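Local coordinates for protein beta-lactamase (Sphaerobacter thermophilus, PDB 4EWF) that probably hydrolyses beta-lactams to substituted beta-amino acids, as a member of the class-A beta-lactamase family, at residues A[52-55]-A[56-59]; A[92-95]-A[96-100]; A[123-126]-A[127-131]; A[131-134]-A[135-139]; A[245-248]-A[249-253]. One frame throughout, in Å; residues are numbered along the deposited sequence.

Contact 1: residues A[52-55]-A[56-59]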
loop_
_atom_site.group_PDB
_atom_site.type_symbol
_atom_site.label_atom_id
_atom_site.label_comp_id
_atom_site.label_asym_id
_atom_site.label_seq_id
_atom_site.Cartn_x
_atom_site.Cartn_y
_atom_site.Cartn_z
ATOM N N SER A 52 -3.343 6.856 0.318
ATOM C CA SER A 52 -3.969 5.727 -0.364
ATOM C C SER A 52 -3.550 4.318 0.082
ATOM O O SER A 52 -4.105 3.346 -0.418
ATOM C CB SER A 52 -3.754 5.857 -1.875
ATOM O OG SER A 52 -4.524 6.932 -2.366
ATOM N N THR A 53 -2.583 4.185 0.992
ATOM C CA THR A 53 -2.150 2.839 1.370
ATOM C C THR A 53 -3.280 2.115 2.087
ATOM O O THR A 53 -3.333 0.892 2.098
ATOM C CB THR A 53 -0.894 2.826 2.268
ATOM O OG1 THR A 53 -1.181 3.473 3.517
ATOM C CG2 THR A 53 0.262 3.517 1.575
ATOM N N VAL A 54 -4.211 2.879 2.647
ATOM C CA VAL A 54 -5.335 2.287 3.379
ATOM C C VAL A 54 -6.287 1.512 2.450
ATOM O O VAL A 54 -7.195 0.811 2.899
ATOM C CB VAL A 54 -6.094 3.370 4.208
ATOM C CG1 VAL A 54 -6.894 4.286 3.300
ATOM C CG2 VAL A 54 -6.966 2.712 5.302
ATOM N N LYS A 55 -6.065 1.621 1.149
ATOM C CA LYS A 55 -6.851 0.826 0.220
ATOM C C LYS A 55 -6.515 -0.666 0.313
ATOM O O LYS A 55 -7.255 -1.504 -0.200
ATOM C CB LYS A 55 -6.704 1.378 -1.201
ATOM C CG LYS A 55 -7.229 2.809 -1.272
ATOM C CD LYS A 55 -6.982 3.489 -2.627
ATOM C CE LYS A 55 -7.454 4.945 -2.555
ATOM N NZ LYS A 55 -7.330 5.626 -3.879
ATOM N N ILE A 56 -5.422 -1.000 1.000
ATOM C CA ILE A 56 -5.072 -2.403 1.195
ATOM C C ILE A 56 -6.066 -3.098 2.122
ATOM O O ILE A 56 -6.717 -4.053 1.725
ATOM C CB ILE A 56 -3.625 -2.577 1.711
ATOM C CG1 ILE A 56 -2.618 -2.254 0.595
ATOM C CG2 ILE A 56 -3.405 -4.011 2.249
ATOM C CD1 ILE A 56 -1.161 -2.171 1.102
ATOM N N PRO A 57 -6.194 -2.618 3.368
ATOM C CA PRO A 57 -7.186 -3.276 4.221
ATOM C C PRO A 57 -8.608 -3.155 3.671
ATOM O O PRO A 57 -9.418 -4.020 3.959
ATOM C CB PRO A 57 -7.048 -2.541 5.565
ATOM C CG PRO A 57 -6.352 -1.266 5.248
ATOM C CD PRO A 57 -5.442 -1.572 4.086
ATOM N N LEU A 58 -8.910 -2.110 2.901
ATOM C CA LEU A 58 -10.228 -2.008 2.260
ATOM C C LEU A 58 -10.439 -3.188 1.299
ATOM O O LEU A 58 -11.486 -3.846 1.307
ATOM C CB LEU A 58 -10.365 -0.673 1.505
ATOM C CG LEU A 58 -11.585 -0.529 0.575
ATOM C CD1 LEU A 58 -12.910 -0.654 1.325
ATOM C CD2 LEU A 58 -11.520 0.788 -0.194
HETATM N N MSE A 59 -9.437 -3.453 0.464
HETATM C CA MSE A 59 -9.495 -4.597 -0.439
HETATM C C MSE A 59 -9.710 -5.896 0.345
HETATM O O MSE A 59 -10.493 -6.754 -0.051
HETATM C CB MSE A 59 -8.207 -4.701 -1.254
HETATM C CG MSE A 59 -8.140 -5.934 -2.162
HETATM SE SE MSE A 59 -6.482 -5.958 -3.193
HETATM C CE MSE A 59 -5.181 -5.947 -1.793
#
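Val54 meets Pro57 across the first turn of helix 55-67, where Ser52 and Lys55 form an SxxK pattern like that of serine beta-lactamases. The two side chains cross at about a right angle, Val54 CG2 lying 4.0 Å from Pro57 CG. With CG1 of Val54 lodged between the backbone N and the carbonyl carbon (chi1 72°), CG2 falls anti to N and faces the proline ring. That ring also rests on the backbone: Pro57 CD sits 3.2 Å from Val54 O. Proline fits a first turn because it has no N-H to offer; Thr53 O is met instead by the preceding amide, Ile56 N, at 3.0 Å and almost straight (168°), a 3-10 step leading into the helix. Ile56 brings its own chain alongside the same acceptor, CG1 being 3.6 Å from Thr53 O.

Lys55 runs the other way. Its CG is anti to the carbonyl carbon and the rest of the chain is extended, which carries NZ away from residues 56-59 to hydrogen bonds with Ser113 OG and Asn115 OD1. Ser52 OG also bonds Ser113 OG, and a sulfate oxygen as well, consistent with the active-site serine and lysine of class A enzymes. On the flank facing helix 115-125, Leu58 inserts its aliphatic chain against Thr118, Leu121 and Ile122. The i to i+4 bond from Leu58 N to Val54 O is weak, at 3.4 Å. The next one is sound: the amide of Met59, a selenomethionine here, lies 3.0 Å from Lys55 O, its N coming from above the carbonyl plane.

Contact 2: residues A[92-95]-A[96-100]; sequences LHLH and DGLEL. With SO4 (sulfate ion), chain F.
His95 and Leu98 occupy the first and last positions of a type II beta turn, and the imidazole of one is laid over the side chain of the other. His95 takes the conformation that puts CG between its backbone N and carbonyl carbon (chi1 78°), which folds the ring back over the turn. Leu98 CB then comes under one face in a CH-pi contact, 4.2 Å from the centroid of the His95 ring. Further out the two chains cross at about a right angle, with Leu98 CD1 only 3.5 Å from His95 CE1. Leu98 CG lies anti to the backbone N (chi1 -178°), and of the two methyls beyond it CD1 meets His95 while CD2 packs on Leu94 CD1 at 3.7 Å. A branched leucine suits this place, since one methyl serves the ring and the other the aliphatic neighbour.

The turn is closed by Leu98 N giving its hydrogen to His95 O at 3.1 Å. Gly97 fills the third position with a phi of 106°, a region where a side chain would press on the preceding carbonyl. Asp96 points outward, and its OD1 makes a salt bridge to Lys84, whose NZ also bonds Leu94 O. Away from the turn, His93 ND1 lies in line with O2 of a sulfate ion, probably from the crystallisation liquor; the modelled separation is implausibly short, so details of that bond are doubtful.

The turn stands on the surface beside a two-stranded antiparallel sheet: Leu98 shares backbone bonds with Leu79, and the chain runs on into strand 99-101, where Leu100 pairs with Ile77 of strand 76-78.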
loop_
_atom_site.group_PDB
_atom_site.type_symbol
_atom_site.label_atom_id
_atom_site.label_comp_id
_atom_site.label_asym_id
_atom_site.label_seq_id
_atom_site.Cartn_x
_atom_site.Cartn_y
_atom_site.Cartn_z
ATOM N N LEU A 92 -13.915 9.565 -12.259
ATOM C CA LEU A 92 -14.449 10.906 -12.131
ATOM C C LEU A 92 -14.709 11.586 -13.451
ATOM O O LEU A 92 -15.486 12.518 -13.488
ATOM C CB LEU A 92 -13.606 11.820 -11.232
ATOM C CG LEU A 92 -12.082 11.995 -11.218
ATOM C CD1 LEU A 92 -11.297 11.364 -12.366
ATOM C CD2 LEU A 92 -11.728 13.472 -11.000
ATOM N N HIS A 93 -14.075 11.130 -14.527
ATOM C CA HIS A 93 -14.255 11.775 -15.827
ATOM C C HIS A 93 -14.997 10.904 -16.840
ATOM O O HIS A 93 -15.164 11.303 -17.991
ATOM C CB HIS A 93 -12.903 12.182 -16.419
ATOM C CG HIS A 93 -12.161 13.184 -15.595
ATOM N ND1 HIS A 93 -12.692 14.411 -15.260
ATOM C CD2 HIS A 93 -10.925 13.144 -15.042
ATOM C CE1 HIS A 93 -11.823 15.078 -14.523
ATOM N NE2 HIS A 93 -10.739 14.335 -14.380
ATOM N N LEU A 94 -15.429 9.719 -16.424
ATOM C CA LEU A 94 -16.141 8.818 -17.335
ATOM C C LEU A 94 -17.635 9.052 -17.206
ATOM O O LEU A 94 -18.089 9.616 -16.211
ATOM C CB LEU A 94 -15.793 7.362 -17.028
ATOM C CG LEU A 94 -14.315 6.995 -17.216
ATOM C CD1 LEU A 94 -14.139 5.484 -17.012
ATOM C CD2 LEU A 94 -13.818 7.395 -18.609
ATOM N N HIS A 95 -18.410 8.598 -18.182
ATOM C CA HIS A 95 -19.818 8.999 -18.257
ATOM C C HIS A 95 -20.718 8.456 -17.134
ATOM O O HIS A 95 -20.614 7.291 -16.752
ATOM C CB HIS A 95 -20.407 8.643 -19.626
ATOM C CG HIS A 95 -20.751 7.193 -19.791
ATOM N ND1 HIS A 95 -19.840 6.253 -20.229
ATOM C CD2 HIS A 95 -21.921 6.531 -19.617
ATOM C CE1 HIS A 95 -20.431 5.071 -20.297
ATOM N NE2 HIS A 95 -21.694 5.213 -19.934
ATOM N N ASP A 96 -21.600 9.312 -16.615
ATOM C CA ASP A 96 -22.607 8.896 -15.642
ATOM C C ASP A 96 -23.405 7.732 -16.208
ATOM O O ASP A 96 -23.916 7.816 -17.321
ATOM C CB ASP A 96 -23.574 10.052 -15.332
ATOM C CG ASP A 96 -22.902 11.216 -14.607
ATOM O OD1 ASP A 96 -21.894 10.984 -13.903
ATOM O OD2 ASP A 96 -23.386 12.370 -14.744
ATOM N N GLY A 97 -23.531 6.645 -15.453
ATOM C CA GLY A 97 -24.293 5.501 -15.935
ATOM C C GLY A 97 -23.405 4.335 -16.348
ATOM O O GLY A 97 -23.890 3.241 -16.651
ATOM N N LEU A 98 -22.095 4.567 -16.367
ATOM C CA LEU A 98 -21.153 3.506 -16.692
ATOM C C LEU A 98 -21.364 2.333 -15.735
ATOM O O LEU A 98 -21.360 2.504 -14.518
ATOM C CB LEU A 98 -19.721 4.022 -16.549
ATOM C CG LEU A 98 -18.576 3.062 -16.890
ATOM C CD1 LEU A 98 -18.515 2.795 -18.376
ATOM C CD2 LEU A 98 -17.260 3.663 -16.419
ATOM N N GLU A 99 -21.546 1.143 -16.285
ATOM C CA GLU A 99 -21.780 -0.031 -15.462
ATOM C C GLU A 99 -20.501 -0.844 -15.277
ATOM O O GLU A 99 -19.932 -1.347 -16.239
ATOM C CB GLU A 99 -22.895 -0.882 -16.074
ATOM C CG GLU A 99 -23.434 -1.960 -15.160
ATOM C CD GLU A 99 -24.787 -2.490 -15.624
ATOM O OE1 GLU A 99 -25.438 -1.831 -16.471
ATOM O OE2 GLU A 99 -25.196 -3.565 -15.136
ATOM N N LEU A 100 -20.059 -0.952 -14.027
ATOM C CA LEU A 100 -18.833 -1.658 -13.672
ATOM C C LEU A 100 -19.156 -2.920 -12.871
ATOM O O LEU A 100 -20.313 -3.153 -12.521
ATOM C CB LEU A 100 -17.955 -0.736 -12.818
ATOM C CG LEU A 100 -17.607 0.572 -13.553
ATOM C CD1 LEU A 100 -17.556 1.764 -12.607
ATOM C CD2 LEU A 100 -16.308 0.425 -14.325
HETATM S S SO4 F . -15.630 16.149 -16.376
HETATM O O1 SO4 F . -16.749 16.213 -15.436
HETATM O O2 SO4 F . -14.823 14.968 -16.091
HETATM O O3 SO4 F . -16.124 16.058 -17.749
HETATM O O4 SO4 F . -14.804 17.346 -16.231
#

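Contact 3: residues A[123-126]-A[127-131]; sequences DLVG and LDAVN
Val125 and Val130 face each other across the bend between helices 115-125 and 127-136, and their packing is the close part of the contact. The side chains cross at about a right angle, Val125 CG1 reaching Val130 CG2 at 3.8 Å. The second methyl of Val125, CG2, turns to Ala129 CB at 4.0 Å. While its two methyls meet these partners, Val125 has a chi1 of 93°, off a staggered value, which suggests some strain. Ala129 is small enough to lie against the backbone, its CB 3.3 Å from Val125 O.

Between them the chain swings round Gly126, which has positive phi (85°); at these backbone angles a side chain would press on the carbonyl O of the preceding residue, Val125, and glycine avoids this. It also occupies the N-cap position of the second helix, where it has no side chain with which to hold the first amides. The open side supplies a substitute in part: water 1 donates to Val125 O at 2.8 Å and accepts from Ala129 N at 3.0 Å, tying the end of one helix to the start of the next. The direct bond from Ala129 N to Gly126 O is weak, at 3.3 Å and sharply bent. Asp128 stands on this exposed flank, where a carboxylate would probably be favoured by the nearby helix start.

Inward, both valines pack on Leu58 of helix 55-67, and Val130 touches Ala61 as well. Leu127 and Val130 meet Leu144 in a following loop, so the bend is set down between helix 55-67 and that loop.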
loop_
_atom_site.group_PDB
_atom_site.type_symbol
_atom_site.label_atom_id
_atom_site.label_comp_id
_atom_site.label_asym_id
_atom_site.label_seq_id
_atom_site.Cartn_x
_atom_site.Cartn_y
_atom_site.Cartn_z
ATOM N N ASP A 123 -18.651 2.357 0.524
ATOM C CA ASP A 123 -20.111 2.322 0.682
ATOM C C ASP A 123 -20.650 0.888 0.715
ATOM O O ASP A 123 -21.636 0.596 1.391
ATOM C CB ASP A 123 -20.809 3.067 -0.455
ATOM C CG ASP A 123 -20.758 4.582 -0.287
ATOM O OD1 ASP A 123 -20.475 5.061 0.840
ATOM O OD2 ASP A 123 -21.015 5.291 -1.289
ATOM N N LEU A 124 -20.034 -0.004 -0.046
ATOM C CA LEU A 124 -20.569 -1.357 -0.153
ATOM C C LEU A 124 -20.295 -2.155 1.120
ATOM O O LEU A 124 -21.154 -2.854 1.626
ATOM C CB LEU A 124 -19.929 -2.075 -1.332
ATOM C CG LEU A 124 -20.408 -1.662 -2.716
ATOM C CD1 LEU A 124 -19.578 -2.388 -3.740
ATOM C CD2 LEU A 124 -21.893 -1.979 -2.880
ATOM N N VAL A 125 -19.080 -2.033 1.629
ATOM C CA VAL A 125 -18.635 -2.862 2.734
ATOM C C VAL A 125 -18.765 -2.127 4.081
ATOM O O VAL A 125 -18.980 -2.749 5.126
ATOM C CB VAL A 125 -17.204 -3.357 2.463
ATOM C CG1 VAL A 125 -16.156 -2.413 3.078
ATOM C CG2 VAL A 125 -17.037 -4.762 2.943
ATOM N N GLY A 126 -18.690 -0.802 4.050
ATOM C CA GLY A 126 -18.821 -0.003 5.261
ATOM C C GLY A 126 -17.515 0.159 6.027
ATOM O O GLY A 126 -16.652 -0.727 6.002
ATOM N N LEU A 127 -17.362 1.294 6.710
ATOM C CA LEU A 127 -16.118 1.582 7.427
ATOM C C LEU A 127 -15.818 0.540 8.497
ATOM O O LEU A 127 -14.665 0.162 8.717
ATOM C CB LEU A 127 -16.177 2.967 8.075
ATOM C CG LEU A 127 -16.249 4.187 7.151
ATOM C CD1 LEU A 127 -16.505 5.449 7.972
ATOM C CD2 LEU A 127 -14.976 4.314 6.358
ATOM N N ASP A 128 -16.863 0.085 9.180
ATOM C CA ASP A 128 -16.671 -0.839 10.290
ATOM C C ASP A 128 -16.009 -2.125 9.841
ATOM O O ASP A 128 -15.145 -2.666 10.544
ATOM C CB ASP A 128 -18.002 -1.130 10.985
ATOM C CG ASP A 128 -18.429 0.001 11.901
ATOM O OD1 ASP A 128 -19.178 0.892 11.445
ATOM O OD2 ASP A 128 -18.010 -0.001 13.079
ATOM N N ALA A 129 -16.412 -2.609 8.668
ATOM C CA ALA A 129 -15.843 -3.843 8.131
ATOM C C ALA A 129 -14.349 -3.680 7.837
ATOM O O ALA A 129 -13.571 -4.610 8.020
ATOM C CB ALA A 129 -16.601 -4.295 6.884
ATOM N N VAL A 130 -13.938 -2.496 7.399
ATOM C CA VAL A 130 -12.518 -2.274 7.123
ATOM C C VAL A 130 -11.732 -2.191 8.446
ATOM O O VAL A 130 -10.680 -2.810 8.605
ATOM C CB VAL A 130 -12.296 -1.007 6.280
ATOM C CG1 VAL A 130 -10.814 -0.812 5.979
ATOM C CG2 VAL A 130 -13.096 -1.097 4.973
ATOM N N ASN A 131 -12.271 -1.464 9.411
ATOM C CA ASN A 131 -11.640 -1.399 10.728
ATOM C C ASN A 131 -11.627 -2.744 11.463
ATOM O O ASN A 131 -10.680 -3.048 12.196
ATOM C CB ASN A 131 -12.253 -0.273 11.563
ATOM C CG ASN A 131 -11.842 1.114 11.037
ATOM O OD1 ASN A 131 -10.661 1.419 10.940
ATOM N ND2 ASN A 131 -12.819 1.926 10.660
HETATM O O HOH W 1 -19.296 -2.197 7.840
#

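Contact 4: residues A[131-134]-A[135-139]; sequences NDVI and ASLGM
Ile134 and Met139 bring the chain together where helix 127-136 ends, and both hydrogen bonds and apolar packing join them. Among the polar contacts, Ile134 O is held by two amides that arrive from opposite faces of its carbonyl plane. Met139 N lies 3.1 Å from Ile134 O and only slightly tilted from the plane, while Leu137 N approaches Ile134 O at 3.2 Å from well above it. One turn back, the helix is still regular: Ala135 N bonds Asn131 O at 2.9 Å, and Ser136 N likewise bonds Asp132 O.

Ser136 adds a side-chain bond. With OG placed between the backbone N and the carbonyl carbon (chi1 77°), the hydroxyl curls back to give its hydrogen to Val133 O at 2.8 Å. Ser136 OG is also hydrogen-bonded to Arg64 NH1 of helix 55-67, so a serine here joins its own helix to the neighbouring one.

The apolar contacts fall on the inward side. Val133 and Leu137 lie side by side, pointing the same way, with Val133 CG1 3.9 Å from Leu137 CD1. Ile134 and the selenomethionine Met139 cross at about a right angle and are pressed unusually close, Ile134 CG2 to Met139 CB being 3.4 Å. Beyond them, Ile134 touches Pro57, and Met139 rests on Tyr167 and Ala170 of helix 164-175.

Gly138 takes the positive phi of the reversal (75°), which glycine adopts readily. Its amide bonds back to Ala135 O, and together with the Met139 bond and the apolar pair Ile134-Met139 this completes a Schellman motif, a classic C-terminal helix stop.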
loop_
_atom_site.group_PDB
_atom_site.type_symbol
_atom_site.label_atom_id
_atom_site.label_comp_id
_atom_site.label_asym_id
_atom_site.label_seq_id
_atom_site.Cartn_x
_atom_site.Cartn_y
_atom_site.Cartn_z
ATOM N N ASN A 131 -12.271 -1.464 9.411
ATOM C CA ASN A 131 -11.640 -1.399 10.728
ATOM C C ASN A 131 -11.627 -2.744 11.463
ATOM O O ASN A 131 -10.680 -3.048 12.196
ATOM C CB ASN A 131 -12.253 -0.273 11.563
ATOM C CG ASN A 131 -11.842 1.114 11.037
ATOM O OD1 ASN A 131 -10.661 1.419 10.940
ATOM N ND2 ASN A 131 -12.819 1.926 10.660
ATOM N N ASP A 132 -12.653 -3.562 11.235
ATOM C CA ASP A 132 -12.633 -4.934 11.735
ATOM C C ASP A 132 -11.451 -5.701 11.138
ATOM O O ASP A 132 -10.770 -6.449 11.841
ATOM C CB ASP A 132 -13.955 -5.658 11.448
ATOM C CG ASP A 132 -15.115 -5.124 12.287
ATOM O OD1 ASP A 132 -14.853 -4.454 13.310
ATOM O OD2 ASP A 132 -16.292 -5.378 11.932
ATOM N N VAL A 133 -11.189 -5.515 9.846
ATOM C CA VAL A 133 -10.033 -6.176 9.226
ATOM C C VAL A 133 -8.744 -5.730 9.900
ATOM O O VAL A 133 -7.883 -6.541 10.285
ATOM C CB VAL A 133 -9.919 -5.853 7.728
ATOM C CG1 VAL A 133 -8.507 -6.153 7.221
ATOM C CG2 VAL A 133 -10.966 -6.629 6.933
ATOM N N ILE A 134 -8.617 -4.419 10.035
ATOM C CA ILE A 134 -7.413 -3.825 10.583
ATOM C C ILE A 134 -7.151 -4.378 11.988
ATOM O O ILE A 134 -6.025 -4.751 12.308
ATOM C CB ILE A 134 -7.524 -2.282 10.584
ATOM C CG1 ILE A 134 -7.486 -1.762 9.145
ATOM C CG2 ILE A 134 -6.392 -1.650 11.408
ATOM C CD1 ILE A 134 -7.922 -0.320 9.019
ATOM N N ALA A 135 -8.200 -4.465 12.808
ATOM C CA ALA A 135 -8.047 -4.949 14.179
ATOM C C ALA A 135 -7.690 -6.435 14.193
ATOM O O ALA A 135 -6.855 -6.880 14.990
ATOM C CB ALA A 135 -9.347 -4.706 14.992
ATOM N N SER A 136 -8.343 -7.201 13.322
ATOM C CA SER A 136 -8.125 -8.647 13.257
ATOM C C SER A 136 -6.707 -8.957 12.777
ATOM O O SER A 136 -6.203 -10.054 12.992
ATOM C CB SER A 136 -9.131 -9.315 12.314
ATOM O OG SER A 136 -8.737 -9.083 10.969
ATOM N N LEU A 137 -6.057 -7.994 12.135
ATOM C CA LEU A 137 -4.688 -8.215 11.664
ATOM C C LEU A 137 -3.634 -7.731 12.660
ATOM O O LEU A 137 -2.438 -7.765 12.374
ATOM C CB LEU A 137 -4.465 -7.554 10.300
ATOM C CG LEU A 137 -5.232 -8.206 9.141
ATOM C CD1 LEU A 137 -4.870 -7.541 7.825
ATOM C CD2 LEU A 137 -4.938 -9.698 9.103
ATOM N N GLY A 138 -4.087 -7.276 13.824
ATOM C CA GLY A 138 -3.178 -6.776 14.842
ATOM C C GLY A 138 -2.608 -5.405 14.527
ATOM O O GLY A 138 -1.587 -5.011 15.090
HETATM N N MSE A 139 -3.262 -4.669 13.630
HETATM C CA MSE A 139 -2.819 -3.316 13.282
HETATM C C MSE A 139 -3.376 -2.282 14.274
HETATM O O MSE A 139 -4.361 -1.591 13.985
HETATM C CB MSE A 139 -3.247 -2.969 11.848
HETATM C CG MSE A 139 -2.668 -3.917 10.800
HETATM SE SE MSE A 139 -3.531 -3.804 9.056
HETATM C CE MSE A 139 -3.042 -2.010 8.518
#

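Contact 5: residues A[245-248]-A[249-253]; sequences NLPD and LHAGE
Asp248 OD1 is gripped from two directions, by Ala251 N and by water 2. The amide lies 2.9 Å from Asp248 OD1 and meets it nearly along the C-O axis, and the water donates to Asp248 OD1 at 2.7 Å. The carboxylate reaches this spot because its CG lies between the backbone N and the carbonyl carbon (chi1 46°), which folds the side chain over the first turn of helix 249-266. Aspartate suits the place: it is short enough to bend back to the third amide of the helix, and a negative group beside these N-terminal amides is probably stabilised by the helix dipole.

The backbone takes up the next amide, since Gly252 N bonds Asp248 O at 3.0 Å along a nearly straight path. Water 2 also bonds His250 ND1, at 2.8 Å, so the imidazole is linked to the carboxylate through solvent. The His250 ring turns its edge to Asp248 OD1.

Carbon contacts close the other flank. Pro247 CD rests on Ala251 CB at 3.7 Å, the small methyl also touching Asp248 OD1. Leu246 drops its CD1 against the helix backbone, 3.8 Å from Gly252 CA and also near Ala251 O.

Around the turn, Leu249 touches Val224 of strand 223-232, and Glu253 is held by Arg200 and Asn197. A carboxylate that accepts the N3 amide from the residue just before a helix is an aspartate N-cap, which here starts the long C-terminal helix after the short loop that follows strand 235-244.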
loop_
_atom_site.group_PDB
_atom_site.type_symbol
_atom_site.label_atom_id
_atom_site.label_comp_id
_atom_site.label_asym_id
_atom_site.label_seq_id
_atom_site.Cartn_x
_atom_site.Cartn_y
_atom_site.Cartn_z
ATOM N N ASN A 245 6.894 15.268 4.484
ATOM C CA ASN A 245 7.625 16.526 4.405
ATOM C C ASN A 245 9.010 16.468 3.762
ATOM O O ASN A 245 9.848 17.313 4.057
ATOM C CB ASN A 245 7.745 17.156 5.799
ATOM C CG ASN A 245 6.397 17.452 6.400
ATOM O OD1 ASN A 245 5.494 17.927 5.705
ATOM N ND2 ASN A 245 6.231 17.129 7.676
ATOM N N LEU A 246 9.262 15.484 2.903
ATOM C CA LEU A 246 10.436 15.575 2.031
ATOM C C LEU A 246 10.227 16.757 1.082
ATOM O O LEU A 246 9.125 17.297 0.999
ATOM C CB LEU A 246 10.673 14.274 1.259
ATOM C CG LEU A 246 10.880 12.984 2.067
ATOM C CD1 LEU A 246 11.715 11.960 1.292
ATOM C CD2 LEU A 246 11.498 13.267 3.399
ATOM N N PRO A 247 11.280 17.173 0.369
ATOM C CA PRO A 247 11.148 18.430 -0.382
ATOM C C PRO A 247 10.056 18.443 -1.455
ATOM O O PRO A 247 9.424 19.478 -1.665
ATOM C CB PRO A 247 12.529 18.599 -1.009
ATOM C CG PRO A 247 13.448 17.942 -0.005
ATOM C CD PRO A 247 12.682 16.716 0.428
ATOM N N ASP A 248 9.828 17.319 -2.117
ATOM C CA ASP A 248 8.839 17.266 -3.189
ATOM C C ASP A 248 8.559 15.826 -3.567
ATOM O O ASP A 248 9.154 14.902 -3.011
ATOM C CB ASP A 248 9.307 18.065 -4.427
ATOM C CG ASP A 248 10.763 17.770 -4.809
ATOM O OD1 ASP A 248 11.188 16.588 -4.760
ATOM O OD2 ASP A 248 11.490 18.725 -5.153
ATOM N N LEU A 249 7.644 15.640 -4.515
ATOM C CA LEU A 249 7.260 14.306 -4.942
ATOM C C LEU A 249 8.481 13.507 -5.411
ATOM O O LEU A 249 8.666 12.357 -5.019
ATOM C CB LEU A 249 6.204 14.380 -6.049
ATOM C CG LEU A 249 5.891 13.058 -6.757
ATOM C CD1 LEU A 249 5.235 12.063 -5.782
ATOM C CD2 LEU A 249 5.016 13.300 -8.015
ATOM N N HIS A 250 9.309 14.122 -6.253
ATOM C CA HIS A 250 10.500 13.448 -6.761
ATOM C C HIS A 250 11.385 12.934 -5.617
ATOM O O HIS A 250 11.889 11.806 -5.655
ATOM C CB HIS A 250 11.314 14.396 -7.631
ATOM C CG HIS A 250 12.672 13.870 -7.982
ATOM N ND1 HIS A 250 13.799 14.157 -7.237
ATOM C CD2 HIS A 250 13.084 13.067 -8.994
ATOM C CE1 HIS A 250 14.846 13.553 -7.775
ATOM N NE2 HIS A 250 14.440 12.885 -8.841
ATOM N N ALA A 251 11.579 13.764 -4.598
ATOM C CA ALA A 251 12.439 13.370 -3.488
ATOM C C ALA A 251 11.830 12.193 -2.720
ATOM O O ALA A 251 12.537 11.282 -2.276
ATOM C CB ALA A 251 12.693 14.551 -2.557
ATOM N N GLY A 252 10.516 12.221 -2.549
ATOM C CA GLY A 252 9.830 11.139 -1.868
ATOM C C GLY A 252 9.973 9.812 -2.612
ATOM O O GLY A 252 10.320 8.791 -2.024
ATOM N N GLU A 253 9.712 9.833 -3.912
ATOM C CA GLU A 253 9.824 8.621 -4.713
ATOM C C GLU A 253 11.261 8.101 -4.733
ATOM O O GLU A 253 11.487 6.907 -4.550
ATOM C CB GLU A 253 9.261 8.828 -6.122
ATOM C CG GLU A 253 7.760 9.224 -6.065
ATOM C CD GLU A 253 7.043 9.108 -7.403
ATOM O OE1 GLU A 253 7.553 9.655 -8.418
ATOM O OE2 GLU A 253 5.962 8.467 -7.428
HETATM O O HOH W 2 13.779 16.358 -5.467
#

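Contact 1 lies nearest the middle of the chain, about 6 Å from its centre, and holds the putative active-site serine and lysine beside a bound sulfate. Contact 3 joins helix 115-125 to helix 127-136, and contact 4, which shares Asn131 with it, runs on along that helix to its end. Both pack on helix 55-67: Leu58 CD1 touches Val130 CG2 at 3.7 Å, and Pro57 CB touches Ile134 CG1 at 3.7 Å. Contacts 2 and 5 do not touch contact 1; each has its centre about 22 Å from that of contact 1 and its nearest atoms about 11 Å away. Contact 5 lies on the opposite side of the chain's centre from contacts 3 and 4.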